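Local coordinates for protein titin (Homo sapiens, PDB 2J8H) that forms, through two tandem immunoglobulin domains, a rigid part of the A-band region of the giant elastic muscle protein, at residues A[16-21]-A[68-73]; A[25-30]-A[59-64]; A[76-81]-A[89-94]; A[96-101]-A[129-134]; A[114-119]-A[166-171]. One frame throughout, in Å; residues are numbered along the deposited sequence.

Contact 1: residues A[16-21]-A[68-73]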
# COMPACT_ATOMS: atom_id res chain seq x y z
N VAL A 16 11.29 -9.73 4.37
CA VAL A 16 10.42 -8.81 3.67
C VAL A 16 9.24 -8.48 4.56
O VAL A 16 8.73 -9.33 5.28
CB VAL A 16 9.93 -9.44 2.34
CG1 VAL A 16 8.94 -8.54 1.60
CG2 VAL A 16 11.12 -9.72 1.47
N ARG A 17 8.83 -7.22 4.54
CA ARG A 17 7.69 -6.80 5.31
C ARG A 17 6.43 -7.41 4.72
O ARG A 17 6.29 -7.51 3.51
CB ARG A 17 7.59 -5.27 5.34
CG ARG A 17 6.46 -4.73 6.18
CD ARG A 17 6.67 -4.97 7.67
NE ARG A 17 8.00 -4.57 8.15
CZ ARG A 17 8.35 -3.34 8.53
NH1 ARG A 17 7.48 -2.32 8.51
NH2 ARG A 17 9.59 -3.13 8.96
N TYR A 18 5.55 -7.86 5.59
CA TYR A 18 4.20 -8.32 5.25
C TYR A 18 3.54 -7.41 4.20
O TYR A 18 3.63 -6.19 4.30
CB TYR A 18 3.40 -8.31 6.55
CG TYR A 18 1.94 -8.59 6.47
CD1 TYR A 18 1.47 -9.85 6.13
CD2 TYR A 18 1.02 -7.60 6.79
CE1 TYR A 18 0.11 -10.12 6.07
CE2 TYR A 18 -0.34 -7.85 6.75
CZ TYR A 18 -0.79 -9.13 6.38
OH TYR A 18 -2.15 -9.39 6.34
N GLN A 19 2.91 -8.02 3.19
CA GLN A 19 2.20 -7.34 2.08
C GLN A 19 3.10 -6.66 1.02
O GLN A 19 2.59 -6.13 0.04
CB GLN A 19 1.11 -6.38 2.60
CG GLN A 19 -0.06 -7.14 3.28
CD GLN A 19 -1.12 -6.25 3.91
OE1 GLN A 19 -1.00 -5.01 3.95
NE2 GLN A 19 -2.17 -6.88 4.45
N SER A 20 4.42 -6.69 1.19
CA SER A 20 5.34 -6.28 0.14
C SER A 20 5.59 -7.45 -0.79
O SER A 20 5.17 -8.58 -0.52
CB SER A 20 6.66 -5.80 0.73
OG SER A 20 6.49 -4.56 1.39
N ASN A 21 6.25 -7.17 -1.91
CA ASN A 21 6.62 -8.18 -2.86
C ASN A 21 8.01 -8.64 -2.47
O ASN A 21 8.85 -7.82 -2.10
CB ASN A 21 6.60 -7.64 -4.29
CG ASN A 21 5.20 -7.28 -4.76
OD1 ASN A 21 4.21 -7.40 -4.03
ND2 ASN A 21 5.11 -6.81 -6.00
N SER A 68 2.88 -9.60 -2.44
CA SER A 68 2.07 -9.41 -1.26
C SER A 68 2.28 -10.54 -0.27
O SER A 68 1.37 -11.35 -0.01
CB SER A 68 0.60 -9.30 -1.66
OG SER A 68 0.39 -8.11 -2.41
N VAL A 69 3.49 -10.60 0.27
CA VAL A 69 3.88 -11.73 1.08
C VAL A 69 3.12 -11.80 2.39
O VAL A 69 2.84 -10.79 3.02
CB VAL A 69 5.41 -11.82 1.28
CG1 VAL A 69 6.06 -12.07 -0.03
CG2 VAL A 69 5.97 -10.57 1.96
N THR A 70 2.74 -13.03 2.76
CA THR A 70 2.15 -13.33 4.04
C THR A 70 3.02 -14.38 4.72
O THR A 70 3.97 -14.89 4.12
CB THR A 70 0.77 -13.91 3.85
OG1 THR A 70 0.90 -15.19 3.24
CG2 THR A 70 -0.06 -13.00 2.94
N ASP A 71 2.69 -14.71 5.96
CA ASP A 71 3.46 -15.71 6.69
C ASP A 71 3.45 -17.05 5.94
O ASP A 71 4.38 -17.85 6.07
CB ASP A 71 2.98 -15.84 8.14
CG ASP A 71 3.84 -16.80 8.95
OD1 ASP A 71 5.09 -16.60 9.01
OD2 ASP A 71 3.27 -17.76 9.51
N ASP A 72 2.42 -17.29 5.11
CA ASP A 72 2.37 -18.51 4.31
C ASP A 72 3.51 -18.60 3.30
O ASP A 72 3.90 -19.67 2.88
CB ASP A 72 1.02 -18.65 3.59
CG ASP A 72 0.93 -19.94 2.75
OD1 ASP A 72 0.75 -21.03 3.35
OD2 ASP A 72 1.09 -19.88 1.51
N ASP A 73 4.06 -17.45 2.91
CA ASP A 73 5.16 -17.42 1.98
C ASP A 73 6.51 -17.53 2.67
O ASP A 73 7.51 -17.63 1.99
CB ASP A 73 5.09 -16.13 1.18
CG ASP A 73 3.79 -16.00 0.44
OD1 ASP A 73 3.45 -16.96 -0.30
OD2 ASP A 73 3.11 -14.97 0.62
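Val-69 is gripped by the type II beta turn from Arg-17 to Ser-20, the A'-B turn, in a contact that ties this turn to the E-F loop at one end of an immunoglobulin I-set domain. Three hydrogen bonds support this reading. Gln-19 N donates to Val-69 O over 2.8 Å, almost straight at 174° and in the plane of the carbonyl. Val-69 N in turn donates to Ser-20 O at 2.7 Å, so the turn satisfies both polar groups of the valine backbone. One residue earlier Ser-68 N reaches Asn-21 OD1 at 3.0 Å, from a position tilted 34° out of the plane of the side-chain carbonyl.

The valine side chain, followed outward, stays beside this polar frame. CB of Val-69 already lies 3.7 Å from Ser-20 O. CG1, anti to the carbonyl carbon (chi1 -65°), remains near the same oxygen. CG2, set between the backbone N and the carbonyl carbon, meets more: Ser-20 O at 3.3 Å and Arg-17 O at 3.4 Å. It also touches CG1 of Val-16 at 3.6 Å, the two side chains crossing at about a right angle. Beyond the two segments Val-69 packs on Ala-22 and Val-96, which makes it part of the interior of the domain, whereas Arg-17 points away from 68-73 and its NH1 bonds to Asn-21 O of the second subunit.

The Tyr-18 ring carries Gln-19 CG over one face, near the rim, and meets Thr-70 CA at its edge; its CD1 stands 3.5 Å from Val-69 O, the oxygen that also accepts from Gln-19 N.

Contact 2: residues A[25-30]-A[59-64]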
# COMPACT_ATOMS: atom_id res chain seq x y z
N VAL A 25 16.46 -13.22 -6.69
CA VAL A 25 17.20 -12.95 -7.91
C VAL A 25 18.45 -13.79 -7.87
O VAL A 25 19.06 -13.97 -6.81
CB VAL A 25 17.67 -11.46 -7.99
CG1 VAL A 25 18.16 -11.16 -9.42
CG2 VAL A 25 16.59 -10.47 -7.57
N CYS A 26 18.87 -14.28 -9.03
CA CYS A 26 20.15 -14.98 -9.13
C CYS A 26 20.67 -14.78 -10.53
O CYS A 26 19.94 -14.26 -11.40
CB CYS A 26 19.97 -16.46 -8.78
SG CYS A 26 18.95 -17.37 -9.88
N LYS A 27 21.94 -15.14 -10.75
CA LYS A 27 22.56 -15.06 -12.05
C LYS A 27 23.21 -16.41 -12.36
O LYS A 27 24.03 -16.91 -11.59
CB LYS A 27 23.60 -13.94 -12.13
CG LYS A 27 24.17 -13.71 -13.51
CD LYS A 27 25.24 -12.65 -13.43
CE LYS A 27 25.80 -12.29 -14.77
NZ LYS A 27 26.64 -11.08 -14.60
N VAL A 28 22.83 -16.96 -13.50
CA VAL A 28 23.21 -18.30 -13.90
C VAL A 28 24.15 -18.22 -15.10
O VAL A 28 23.95 -17.43 -16.01
CB VAL A 28 21.94 -19.09 -14.26
CG1 VAL A 28 22.24 -20.46 -14.90
CG2 VAL A 28 21.05 -19.24 -13.01
N THR A 29 25.18 -19.05 -15.08
CA THR A 29 26.02 -19.25 -16.25
C THR A 29 25.93 -20.70 -16.71
O THR A 29 25.48 -21.57 -15.98
CB THR A 29 27.48 -18.89 -15.98
OG1 THR A 29 27.97 -19.67 -14.90
CG2 THR A 29 27.60 -17.38 -15.64
N GLY A 30 26.36 -20.94 -17.93
CA GLY A 30 26.42 -22.29 -18.48
C GLY A 30 26.15 -22.23 -19.96
O GLY A 30 25.53 -21.29 -20.44
N GLY A 59 22.02 -12.01 -20.03
CA GLY A 59 23.18 -12.15 -19.16
C GLY A 59 22.97 -13.20 -18.09
O GLY A 59 23.77 -13.30 -17.18
N GLY A 60 21.87 -13.94 -18.16
CA GLY A 60 21.61 -15.04 -17.22
C GLY A 60 20.91 -14.69 -15.92
O GLY A 60 21.01 -15.43 -14.94
N TYR A 61 20.22 -13.56 -15.88
CA TYR A 61 19.56 -13.15 -14.66
C TYR A 61 18.16 -13.74 -14.61
O TYR A 61 17.43 -13.67 -15.60
CB TYR A 61 19.45 -11.65 -14.56
CG TYR A 61 20.75 -10.97 -14.35
CD1 TYR A 61 21.48 -10.53 -15.43
CD2 TYR A 61 21.27 -10.79 -13.07
CE1 TYR A 61 22.72 -9.89 -15.25
CE2 TYR A 61 22.50 -10.16 -12.87
CZ TYR A 61 23.22 -9.72 -13.97
OH TYR A 61 24.44 -9.09 -13.81
N HIS A 62 17.82 -14.28 -13.45
CA HIS A 62 16.53 -14.92 -13.21
C HIS A 62 15.96 -14.39 -11.92
O HIS A 62 16.70 -14.26 -10.93
CB HIS A 62 16.71 -16.42 -13.06
CG HIS A 62 17.10 -17.08 -14.33
ND1 HIS A 62 16.17 -17.52 -15.24
CD2 HIS A 62 18.31 -17.30 -14.89
CE1 HIS A 62 16.79 -18.02 -16.29
NE2 HIS A 62 18.10 -17.89 -16.10
N GLN A 63 14.68 -14.06 -11.92
CA GLN A 63 14.06 -13.63 -10.69
C GLN A 63 12.64 -14.13 -10.56
O GLN A 63 11.93 -14.35 -11.55
CB GLN A 63 14.23 -12.11 -10.45
CG GLN A 63 13.29 -11.23 -11.18
CD GLN A 63 13.55 -9.75 -11.03
OE1 GLN A 63 14.50 -9.32 -10.38
NE2 GLN A 63 12.74 -8.95 -11.72
N LEU A 64 12.25 -14.36 -9.31
CA LEU A 64 10.92 -14.74 -8.97
C LEU A 64 10.37 -13.63 -8.11
O LEU A 64 10.99 -13.24 -7.12
CB LEU A 64 10.95 -16.04 -8.18
CG LEU A 64 9.62 -16.48 -7.52
CD1 LEU A 64 8.61 -16.90 -8.56
CD2 LEU A 64 9.92 -17.62 -6.52
O HOH W 1 25.48 -15.33 -16.82
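A G1 beta bulge, formed where Gly-60 and Tyr-61 both face Phe-57, starts the strand that pairs with 25-29, and CG of Lys-27 lies over one face of the Tyr-61 ring. The lysine leaves its backbone with CG anti to N (chi1 -174°) and is extended from there on. CG sits 4.1 Å from the centroid of the Tyr-61 ring and only 13° off the ring normal, a CH-pi contact. Further along the same chain CE touches Gly-59 O at 3.3 Å, and NZ donates to Tyr-61 OH at 3.1 Å, so the tyrosine takes a methylene over its face and an N-H at its hydroxyl.

These are strands B and E of an immunoglobulin sandwich, antiparallel neighbours with 150° between their directions. Cys-26 and His-62 form a hydrogen-bonded pair: Cys-26 N to His-62 O and His-62 N to Cys-26 O both measure 2.9 Å. Toward the bulge Val-28 N reaches Gly-60 O at 2.8 Å. There the strands part, and a water donates to Val-28 O and to Gly-59 O, each at 2.7 Å, carrying the ladder one step further.

On the face opposite Lys-27 the sheet looks into the domain. Val-28 CG2 approaches His-62 CD2 at 3.8 Å, while the histidine rests on Val-36 and Trp-38 of strand 35-40. On the Lys-27 face, Val-25 and Gln-63 lie side by side pointing the same way. The Gln-63 amide is fixed from outside the pair, NE2 bonding to Gln-55 OE1 and OE1 accepting from Ile-186 N of the second subunit.

Contact 3: residues A[76-81]-A[89-94]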
# COMPACT_ATOMS: atom_id res chain seq x y z
N VAL A 76 11.28 -21.92 2.71
CA VAL A 76 12.46 -22.09 1.88
C VAL A 76 12.07 -22.28 0.42
O VAL A 76 11.07 -22.93 0.10
CB VAL A 76 13.33 -23.27 2.36
CG1 VAL A 76 12.62 -24.59 2.10
CG2 VAL A 76 14.67 -23.27 1.65
N TYR A 77 12.85 -21.65 -0.46
CA TYR A 77 12.66 -21.68 -1.89
C TYR A 77 13.92 -22.23 -2.50
O TYR A 77 15.00 -22.11 -1.91
CB TYR A 77 12.39 -20.28 -2.43
CG TYR A 77 11.08 -19.73 -1.94
CD1 TYR A 77 10.97 -19.15 -0.66
CD2 TYR A 77 9.94 -19.83 -2.71
CE1 TYR A 77 9.75 -18.68 -0.20
CE2 TYR A 77 8.72 -19.38 -2.25
CZ TYR A 77 8.63 -18.80 -1.00
OH TYR A 77 7.39 -18.35 -0.57
N GLN A 78 13.77 -22.88 -3.65
CA GLN A 78 14.88 -23.39 -4.43
C GLN A 78 14.78 -22.86 -5.85
O GLN A 78 13.70 -22.62 -6.35
CB GLN A 78 14.86 -24.92 -4.49
CG GLN A 78 15.04 -25.63 -3.17
CD GLN A 78 13.75 -25.83 -2.40
OE1 GLN A 78 12.68 -25.98 -2.97
NE2 GLN A 78 13.86 -25.88 -1.07
N VAL A 79 15.92 -22.64 -6.46
CA VAL A 79 16.04 -22.35 -7.89
C VAL A 79 16.98 -23.39 -8.45
O VAL A 79 18.00 -23.74 -7.83
CB VAL A 79 16.55 -20.91 -8.16
CG1 VAL A 79 17.92 -20.72 -7.62
CG2 VAL A 79 16.47 -20.56 -9.69
N ARG A 80 16.57 -23.94 -9.60
CA ARG A 80 17.33 -24.98 -10.24
C ARG A 80 17.73 -24.55 -11.62
O ARG A 80 16.91 -24.02 -12.36
CB ARG A 80 16.49 -26.25 -10.33
CG ARG A 80 17.28 -27.44 -10.89
CD ARG A 80 16.41 -28.66 -11.12
NE ARG A 80 15.89 -29.17 -9.86
CZ ARG A 80 15.09 -30.22 -9.74
NH1 ARG A 80 14.74 -30.93 -10.81
NH2 ARG A 80 14.66 -30.60 -8.54
N ALA A 81 18.97 -24.82 -12.00
CA ALA A 81 19.46 -24.49 -13.34
C ALA A 81 19.97 -25.77 -13.97
O ALA A 81 20.77 -26.46 -13.37
CB ALA A 81 20.60 -23.45 -13.26
N SER A 89 20.96 -26.73 -7.87
CA SER A 89 20.04 -25.79 -7.27
C SER A 89 20.70 -24.89 -6.23
O SER A 89 21.79 -25.15 -5.73
CB SER A 89 18.86 -26.49 -6.61
OG SER A 89 19.31 -27.30 -5.56
N GLY A 90 19.99 -23.83 -5.93
CA GLY A 90 20.36 -22.95 -4.84
C GLY A 90 19.11 -22.76 -4.04
O GLY A 90 18.00 -23.03 -4.51
N THR A 91 19.29 -22.32 -2.81
CA THR A 91 18.19 -22.21 -1.88
C THR A 91 18.30 -20.89 -1.09
O THR A 91 19.41 -20.41 -0.80
CB THR A 91 18.20 -23.45 -0.94
OG1 THR A 91 17.13 -23.33 0.02
CG2 THR A 91 19.48 -23.53 -0.20
N ALA A 92 17.15 -20.31 -0.76
CA ALA A 92 17.06 -19.12 0.09
C ALA A 92 15.82 -19.27 0.96
O ALA A 92 14.83 -19.87 0.53
CB ALA A 92 16.95 -17.85 -0.76
N SER A 93 15.87 -18.70 2.15
CA SER A 93 14.68 -18.61 2.98
C SER A 93 14.10 -17.21 2.86
O SER A 93 14.83 -16.22 2.78
CB SER A 93 15.06 -18.88 4.41
OG SER A 93 15.85 -17.80 4.87
N LEU A 94 12.78 -17.15 2.83
CA LEU A 94 12.05 -15.91 2.98
C LEU A 94 11.46 -15.88 4.40
O LEU A 94 10.76 -16.80 4.80
CB LEU A 94 10.95 -15.87 1.95
CG LEU A 94 10.00 -14.67 2.01
CD1 LEU A 94 10.74 -13.31 2.07
CD2 LEU A 94 9.06 -14.73 0.83
O HOH W 2 16.41 -26.12 0.11
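Val-76 meets Thr-91 across a pair of antiparallel strands, its CG2 pressed to 3.0 Å from Thr-91 OG1, a tight contact for a methyl group and a hydroxyl oxygen. That methyl stands anti to the backbone N, which directs it toward the neighbouring strand.

At Tyr-77 the backbone forms the first hydrogen-bonded pair. Its N donates to Ala-92 O at 2.8 Å, and its O accepts from Ala-92 N at 3.0 Å. Thr-91 OG1 may donate to the same Tyr-77 O as well, though where that proton goes is not settled. CG of the tyrosine is anti to the carbonyl carbon (chi1 -67°). Ala-92 O lies at the edge of the ring, and CE1 is 3.7 Å from Leu-94 CB. Tyr-77 OH bonds to Asp-73 O, back in the preceding loop.

Gln-78 points to the other face, with Val-76 and Thr-91. Its chain bends at the CB-CG bond (chi2 86°), which places CD, and NE2 gives a proton to a water at 2.8 Å that also hydrogen-bonds Thr-91 OG1 at 2.9 Å. OE1 is held separately by Gly-42 N.

Val-79 returns to the buried face, where it touches Cys-26. Its pairing with Gly-90 runs both ways, Val-79 O accepting from Gly-90 N at 2.8 Å and Val-79 N donating to Gly-90 O. Arg-80 then faces Ser-89 in a non-hydrogen-bonded pair whose CB atoms lie 4.4 Å apart.

This regular ladder, with residues alternating between the interior and the outer face, is the F-G hairpin of an immunoglobulin domain, and the bond of Tyr-77 OH to Asp-73 O is its tyrosine corner.

Contact 4: residues A[96-101]-A[129-134]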
# COMPACT_ATOMS: atom_id res chain seq x y z
N VAL A 96 9.08 -13.39 6.78
CA VAL A 96 8.15 -12.29 6.55
C VAL A 96 7.94 -11.61 7.87
O VAL A 96 7.54 -12.24 8.86
CB VAL A 96 6.81 -12.77 5.95
CG1 VAL A 96 5.83 -11.59 5.82
CG2 VAL A 96 7.04 -13.45 4.58
N GLU A 97 8.22 -10.32 7.88
CA GLU A 97 8.17 -9.53 9.09
C GLU A 97 6.75 -9.00 9.22
O GLU A 97 6.22 -8.38 8.30
CB GLU A 97 9.14 -8.34 9.03
CG GLU A 97 10.53 -8.66 8.44
CD GLU A 97 11.36 -7.40 8.19
OE1 GLU A 97 10.77 -6.33 7.86
OE2 GLU A 97 12.59 -7.47 8.36
N VAL A 98 6.13 -9.29 10.36
CA VAL A 98 4.78 -8.80 10.62
C VAL A 98 4.84 -8.09 11.96
O VAL A 98 5.13 -8.73 12.99
CB VAL A 98 3.76 -9.96 10.68
CG1 VAL A 98 2.34 -9.41 10.85
CG2 VAL A 98 3.87 -10.87 9.44
N PRO A 99 4.63 -6.78 11.96
CA PRO A 99 4.62 -6.03 13.22
C PRO A 99 3.59 -6.57 14.20
O PRO A 99 2.52 -7.02 13.77
CB PRO A 99 4.22 -4.62 12.78
CG PRO A 99 4.69 -4.54 11.40
CD PRO A 99 4.41 -5.88 10.82
N ALA A 100 3.90 -6.54 15.50
CA ALA A 100 2.92 -7.00 16.49
C ALA A 100 1.71 -6.11 16.40
O ALA A 100 1.86 -4.89 16.39
CB ALA A 100 3.49 -6.98 17.91
N LYS A 101 0.52 -6.70 16.38
CA LYS A 101 -0.69 -5.93 16.20
C LYS A 101 -1.85 -6.63 16.87
O LYS A 101 -1.99 -7.84 16.78
CB LYS A 101 -0.96 -5.72 14.70
CG LYS A 101 -2.16 -4.84 14.36
CD LYS A 101 -1.91 -3.36 14.58
CE LYS A 101 -3.25 -2.51 14.62
NZ LYS A 101 -4.01 -2.59 15.93
N SER A 129 -1.57 -10.38 15.53
CA SER A 129 -0.60 -10.77 14.52
C SER A 129 0.78 -10.41 15.05
O SER A 129 0.93 -9.57 15.95
CB SER A 129 -0.85 -9.99 13.23
OG SER A 129 -2.16 -10.22 12.73
N GLY A 130 1.79 -11.03 14.46
CA GLY A 130 3.17 -10.66 14.75
C GLY A 130 4.12 -11.77 14.38
O GLY A 130 3.89 -12.92 14.72
N LYS A 131 5.17 -11.43 13.66
CA LYS A 131 6.23 -12.39 13.33
C LYS A 131 7.50 -11.57 13.40
O LYS A 131 7.64 -10.60 12.65
CB LYS A 131 6.05 -12.97 11.91
CG LYS A 131 4.82 -13.87 11.73
CD LYS A 131 5.03 -15.26 12.31
CE LYS A 131 3.69 -15.87 12.76
NZ LYS A 131 3.90 -17.30 13.10
N PRO A 132 8.42 -11.92 14.32
CA PRO A 132 8.39 -12.99 15.29
C PRO A 132 7.16 -13.00 16.17
O PRO A 132 6.59 -11.95 16.42
CB PRO A 132 9.65 -12.73 16.12
CG PRO A 132 10.55 -12.10 15.25
CD PRO A 132 9.70 -11.21 14.37
N ASP A 133 6.77 -14.17 16.63
CA ASP A 133 5.59 -14.30 17.48
C ASP A 133 5.75 -13.33 18.64
O ASP A 133 6.81 -13.29 19.26
CB ASP A 133 5.42 -15.74 18.00
CG ASP A 133 5.16 -16.77 16.89
OD1 ASP A 133 4.95 -16.39 15.72
OD2 ASP A 133 5.15 -17.99 17.19
N PRO A 134 4.73 -12.50 18.90
CA PRO A 134 4.86 -11.46 19.90
C PRO A 134 4.68 -11.92 21.35
O PRO A 134 4.07 -12.96 21.62
CB PRO A 134 3.76 -10.49 19.51
CG PRO A 134 2.73 -11.34 18.95
CD PRO A 134 3.42 -12.46 18.25
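Val-98 and Lys-131 form the first of two hydrogen-bonded antiparallel pairs that are separated by a beta bulge where the two immunoglobulin domains join. Val-98 N donates to Lys-131 O at 3.0 Å and Lys-131 N to Val-98 O at 2.8 Å, both donors lying in the carbonyl plane on a lone pair. In the second pair Ser-129 N meets Lys-101 O at 2.9 Å. The reverse bond, Lys-101 N to Ser-129 O, is also 2.9 Å, but its donor stands 37° above the carbonyl plane. Three steps from Val-98 to Lys-101 against two from Lys-131 to Ser-129 give the bulge, and Gly-130, without a side chain, brings its CA 3.3 Å from Val-98 O.

The side chains follow this register. Val-98 and Lys-131 lie side by side, pointing the same way, with CG2 of the valine 3.9 Å from CG of the lysine. Within the bulge Ala-100 CB packs on Pro-134 CB at 3.9 Å.

In the next shell Asn-182 bonds through ND2 to Val-98 O and Pro-132 O and through OD1 to Ala-100 N, and thus binds both segments. Strand 86-102 also pairs with strand 14-17 of the first domain, so a single strand is shared by both domains, consistent with the rigid conformation of the tandem. A cis peptide precedes Pro-132, and Asp-133 comes within reach of Lys-131. The lysine chain bends about CB-CG (chi2 -77°), and NZ forms a salt bridge with the syn lone pair of Asp-133 OD1, 3.0 Å away.

Contact 5: residues A[114-119]-A[166-171]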
# COMPACT_ATOMS: atom_id res chain seq x y z
N VAL A 114 -17.24 -5.94 26.47
CA VAL A 114 -17.83 -7.21 26.83
C VAL A 114 -18.87 -6.90 27.90
O VAL A 114 -18.58 -6.22 28.87
CB VAL A 114 -16.77 -8.22 27.33
CG1 VAL A 114 -17.43 -9.51 27.79
CG2 VAL A 114 -15.76 -8.51 26.22
N HIS A 115 -20.09 -7.36 27.68
CA HIS A 115 -21.19 -7.15 28.61
C HIS A 115 -21.50 -8.52 29.21
O HIS A 115 -21.90 -9.45 28.50
CB HIS A 115 -22.38 -6.54 27.87
CG HIS A 115 -22.00 -5.41 26.97
ND1 HIS A 115 -21.48 -4.23 27.46
CD2 HIS A 115 -21.98 -5.30 25.62
CE1 HIS A 115 -21.19 -3.43 26.44
NE2 HIS A 115 -21.49 -4.05 25.32
N ALA A 116 -21.26 -8.67 30.50
CA ALA A 116 -21.40 -9.97 31.14
C ALA A 116 -22.44 -9.91 32.24
O ALA A 116 -22.77 -8.84 32.73
CB ALA A 116 -20.05 -10.42 31.70
N LEU A 117 -22.95 -11.08 32.61
CA LEU A 117 -23.80 -11.23 33.77
C LEU A 117 -23.02 -11.94 34.88
O LEU A 117 -22.14 -12.74 34.60
CB LEU A 117 -25.03 -12.06 33.41
CG LEU A 117 -26.00 -11.47 32.39
CD1 LEU A 117 -27.13 -12.46 32.18
CD2 LEU A 117 -26.56 -10.11 32.82
N ARG A 118 -23.35 -11.64 36.14
CA ARG A 118 -22.68 -12.28 37.26
C ARG A 118 -22.69 -13.79 37.09
O ARG A 118 -23.72 -14.38 36.76
CB ARG A 118 -23.38 -11.97 38.58
CG ARG A 118 -23.00 -10.65 39.19
CD ARG A 118 -23.84 -10.44 40.45
NE ARG A 118 -23.21 -10.95 41.67
CZ ARG A 118 -23.87 -11.31 42.77
NH1 ARG A 118 -25.21 -11.29 42.83
NH2 ARG A 118 -23.18 -11.73 43.83
N GLY A 119 -21.53 -14.39 37.34
CA GLY A 119 -21.37 -15.83 37.27
C GLY A 119 -21.06 -16.39 35.90
O GLY A 119 -20.73 -17.56 35.76
N ASN A 166 -13.88 -18.89 36.97
CA ASN A 166 -14.70 -19.10 38.14
C ASN A 166 -16.07 -18.44 37.97
O ASN A 166 -16.91 -18.55 38.85
CB ASN A 166 -14.03 -18.50 39.38
CG ASN A 166 -12.58 -18.94 39.56
OD1 ASN A 166 -12.23 -20.11 39.31
ND2 ASN A 166 -11.75 -18.03 40.06
N GLY A 167 -16.28 -17.75 36.86
CA GLY A 167 -17.46 -16.92 36.69
C GLY A 167 -17.17 -15.50 37.11
O GLY A 167 -16.59 -15.26 38.17
N VAL A 168 -17.61 -14.53 36.31
CA VAL A 168 -17.34 -13.13 36.63
C VAL A 168 -18.06 -12.68 37.85
O VAL A 168 -19.19 -13.09 38.12
CB VAL A 168 -17.71 -12.14 35.50
CG1 VAL A 168 -16.75 -12.31 34.35
CG2 VAL A 168 -19.14 -12.33 35.07
N GLU A 169 -17.38 -11.82 38.59
CA GLU A 169 -17.90 -11.16 39.76
C GLU A 169 -18.07 -9.69 39.39
O GLU A 169 -17.51 -9.21 38.42
CB GLU A 169 -16.90 -11.32 40.89
CG GLU A 169 -16.75 -12.78 41.32
CD GLU A 169 -15.45 -13.07 42.08
OE1 GLU A 169 -14.75 -12.11 42.48
OE2 GLU A 169 -15.14 -14.27 42.29
N ARG A 170 -18.84 -8.96 40.19
CA ARG A 170 -19.08 -7.55 39.92
C ARG A 170 -17.77 -6.77 39.89
O ARG A 170 -17.62 -5.81 39.12
CB ARG A 170 -19.98 -6.96 40.98
CG ARG A 170 -21.38 -7.46 40.90
CD ARG A 170 -22.19 -6.84 42.00
NE ARG A 170 -23.44 -7.56 42.18
CZ ARG A 170 -24.06 -7.75 43.34
NH1 ARG A 170 -23.57 -7.26 44.49
NH2 ARG A 170 -25.19 -8.43 43.37
N LYS A 171 -16.83 -7.18 40.73
CA LYS A 171 -15.55 -6.50 40.82
C LYS A 171 -14.70 -6.69 39.59
O LYS A 171 -13.70 -6.01 39.45
CB LYS A 171 -14.78 -6.99 42.05
CG LYS A 171 -14.14 -8.37 41.93
CD LYS A 171 -13.62 -8.83 43.29
CE LYS A 171 -12.34 -9.68 43.18
NZ LYS A 171 -11.69 -9.90 44.54
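A turn-to-loop contact at the far end of the second immunoglobulin I-set domain brings Gly-119 and Arg-118, just after strand 112-117, against Val-168 and Arg-170 of the E-F loop. One hydrogen bond crosses it. Gly-119 N donates to Val-168 O at 2.8 Å, close to straight at 170° and in the carbonyl plane, the counterpart of the bond from Gln-19 to Val-69 in the first domain.

Outside this bond two arginines lie together. The Arg-118 chain bends about CG-CD (chi3 91°), which places NE, while Arg-170 runs extended from CG to NE and sets its CZ over the centre of the Arg-118 guanidinium, 3.5 Å above the plane. The two planes are inclined by 43°. Both groups are donors of like charge, so the 2.9 Å between Arg-118 NH1 and Arg-170 NH2 is doubtful in detail. Asp-197 would offset the repulsion: its OD2 makes a salt bridge with Arg-170 NH2 and a long, weak ion pair with Arg-118 NH1.

On the inner side Val-168 packs on Val-122. Its CG2 lies 4.0 Å from Ala-116 CB and 3.1 Å from Leu-117 O.

From the N terminus, contact 1 closes the first long loop by tying the A'-B turn to the E-F loop, and contact 2, the pairing of strands B and E, falls wholly within that span. Contact 3 follows in series as the F-G hairpin; Leu-94 touches Val-16 and Val-69 of contact 1, and Val-79 meets Cys-26 of contact 2 across the sandwich. Strand 86-102 then continues into contact 4, where 129-134 joins it, while 16-21 of contact 1 bonds to the same strand through Glu-97. Contact 5 alternates with contact 4 along the chain, crossing it, and its centre lies about 63 Å from that of contact 2, at the other end of the tandem.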